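Local coordinates for D-xylonate dehydratase (Caulobacter crescentus, PDB 5OYN), which catalyses the dehydration of D-xylonate to 2-dehydro-3-deoxy-D-arabinonate in D-xylose degradation, and acts on D-gluconate with similar efficiency, at residues F273-A278 with G349-D354. Numbering follows the deposited sequence.
Sequences FENAIA and GRLHGD
N275, on helix 270-282, grips the backbone of H352 with both ends of its carboxamide. OD1 of N275 takes the H352 N-H at 2.9 Å, in the carbonyl plane and on a lone pair. ND2 of N275 returns a nearly straight bond to H352 O (3.1 Å, 169° at the hydrogen); that oxygen lies in the amide plane of N275, whereas the donor stands above the plane of the H352 carbonyl. A second polar link is a His-carboxylate hydrogen bond, H352 NE2 to E274 OE1 at 2.7 Å. The E274 chain runs extended beyond CG (chi2 -175°), which carries the carboxylate to the edge of the imidazole, the two planes 22° apart. The oxygen is met from above the carboxylate plane.

Van der Waals contact is slight: CD2 of L351 lies against N275 CG at 3.5 Å, the two side chains crossing at about a right angle; the apolar pair is A278 CB and L351 CD2, 4.4 Å apart. Helix 337-347 continues this patch, its L345 touching both A278 and L351. An alanine in place of N275 would probably leave the backbone N-H and C=O of H352 without these mates and let the loop shift.

Away from the annotated sites, the contact joins loop 349-354 to the helix mainly by polar bonds: the amide pair fixes the backbone, the carboxylate restrains the ring's rotation and would probably favour a protonated imidazole.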
loop_
_atom_site.group_PDB
_atom_site.type_symbol
_atom_site.label_atom_id
_atom_site.label_comp_id
_atom_site.label_asym_id
_atom_site.label_seq_id
_atom_site.Cartn_x
_atom_site.Cartn_y
_atom_site.Cartn_z
ATOM N N PHE A 273 28.380 16.824 -19.950
ATOM C CA PHE A 273 29.131 16.786 -18.701
ATOM C C PHE A 273 29.740 18.142 -18.370
ATOM O O PHE A 273 29.842 18.501 -17.194
ATOM C CB PHE A 273 30.209 15.706 -18.767
ATOM C CG PHE A 273 29.673 14.296 -18.643
ATOM C CD1 PHE A 273 29.414 13.740 -17.395
ATOM C CD2 PHE A 273 29.437 13.522 -19.775
ATOM C CE1 PHE A 273 28.924 12.443 -17.280
ATOM C CE2 PHE A 273 28.949 12.217 -19.670
ATOM C CZ PHE A 273 28.686 11.683 -18.424
ATOM N N GLU A 274 30.140 18.918 -19.379
ATOM C CA GLU A 274 30.684 20.243 -19.097
ATOM C C GLU A 274 29.606 21.179 -18.557
ATOM O O GLU A 274 29.906 22.068 -17.746
ATOM C CB GLU A 274 31.331 20.840 -20.356
ATOM C CG GLU A 274 32.592 20.115 -20.846
ATOM C CD GLU A 274 33.282 20.817 -22.033
ATOM O OE1 GLU A 274 32.585 21.090 -23.034
ATOM O OE2 GLU A 274 34.512 21.096 -21.962
ATOM N N ASN A 275 28.354 20.999 -18.992
ATOM C CA ASN A 275 27.243 21.760 -18.419
ATOM C C ASN A 275 27.057 21.434 -16.941
ATOM O O ASN A 275 26.888 22.334 -16.104
ATOM C CB ASN A 275 25.960 21.474 -19.196
ATOM C CG ASN A 275 25.924 22.201 -20.517
ATOM O OD1 ASN A 275 26.790 23.030 -20.793
ATOM N ND2 ASN A 275 24.929 21.901 -21.342
ATOM N N ALA A 276 27.095 20.145 -16.606
ATOM C CA ALA A 276 26.965 19.738 -15.214
ATOM C C ALA A 276 28.073 20.351 -14.368
ATOM O O ALA A 276 27.806 20.961 -13.323
ATOM C CB ALA A 276 26.970 18.210 -15.112
ATOM N N ILE A 277 29.325 20.212 -14.824
ATOM C CA ILE A 277 30.474 20.801 -14.129
ATOM C C ILE A 277 30.226 22.275 -13.852
ATOM O O ILE A 277 30.489 22.770 -12.749
ATOM C CB ILE A 277 31.765 20.601 -14.952
ATOM C CG1 ILE A 277 32.091 19.116 -15.109
ATOM C CG2 ILE A 277 32.950 21.382 -14.326
ATOM C CD1 ILE A 277 33.565 18.837 -15.280
ATOM N N ALA A 278 29.720 23.002 -14.848
ATOM C CA ALA A 278 29.484 24.422 -14.640
ATOM C C ALA A 278 28.434 24.630 -13.568
ATOM O O ALA A 278 28.607 25.465 -12.668
ATOM C CB ALA A 278 29.058 25.094 -15.946
ATOM N N GLY A 349 27.179 32.552 -21.650
ATOM C CA GLY A 349 27.890 31.690 -22.573
ATOM C C GLY A 349 28.702 30.578 -21.944
ATOM O O GLY A 349 29.522 29.962 -22.639
ATOM N N ARG A 350 28.496 30.285 -20.655
ATOM C CA ARG A 350 29.160 29.158 -20.006
ATOM C C ARG A 350 28.414 27.827 -20.166
ATOM O O ARG A 350 28.815 26.834 -19.552
ATOM C CB ARG A 350 29.368 29.445 -18.525
ATOM C CG ARG A 350 29.774 30.862 -18.235
ATOM C CD ARG A 350 31.235 31.098 -18.565
ATOM N NE ARG A 350 32.124 30.016 -18.135
ATOM C CZ ARG A 350 33.080 30.165 -17.216
ATOM N NH1 ARG A 350 33.250 31.343 -16.613
ATOM N NH2 ARG A 350 33.862 29.135 -16.888
ATOM N N LEU A 351 27.361 27.770 -20.981
ATOM C CA LEU A 351 26.623 26.533 -21.215
ATOM C C LEU A 351 26.588 26.211 -22.701
ATOM O O LEU A 351 26.382 27.103 -23.529
ATOM C CB LEU A 351 25.170 26.632 -20.718
ATOM C CG LEU A 351 24.817 26.307 -19.275
ATOM C CD1 LEU A 351 23.332 25.985 -19.190
ATOM C CD2 LEU A 351 25.675 25.172 -18.744
ATOM N N HIS A 352 26.755 24.934 -23.036
ATOM C CA HIS A 352 26.413 24.455 -24.372
ATOM C C HIS A 352 24.896 24.313 -24.445
ATOM O O HIS A 352 24.332 23.288 -24.048
ATOM C CB HIS A 352 27.106 23.135 -24.677
ATOM C CG HIS A 352 28.580 23.164 -24.455
ATOM N ND1 HIS A 352 29.422 24.007 -25.150
ATOM C CD2 HIS A 352 29.368 22.446 -23.621
ATOM C CE1 HIS A 352 30.664 23.811 -24.749
ATOM N NE2 HIS A 352 30.660 22.867 -23.824
ATOM N N GLY A 353 24.231 25.346 -24.954
ATOM C CA GLY A 353 22.781 25.382 -24.985
ATOM C C GLY A 353 22.137 24.468 -26.009
ATOM O O GLY A 353 20.916 24.289 -25.961
ATOM N N ASP A 354 22.914 23.872 -26.914
ATOM C CA ASP A 354 22.342 23.117 -28.023
ATOM C C ASP A 354 22.393 21.613 -27.820
ATOM O O ASP A 354 22.213 20.867 -28.785
ATOM C CB ASP A 354 23.040 23.474 -29.334
ATOM C CG ASP A 354 22.309 24.554 -30.102
ATOM O OD1 ASP A 354 21.150 24.864 -29.734
ATOM O OD2 ASP A 354 22.897 25.091 -31.070
#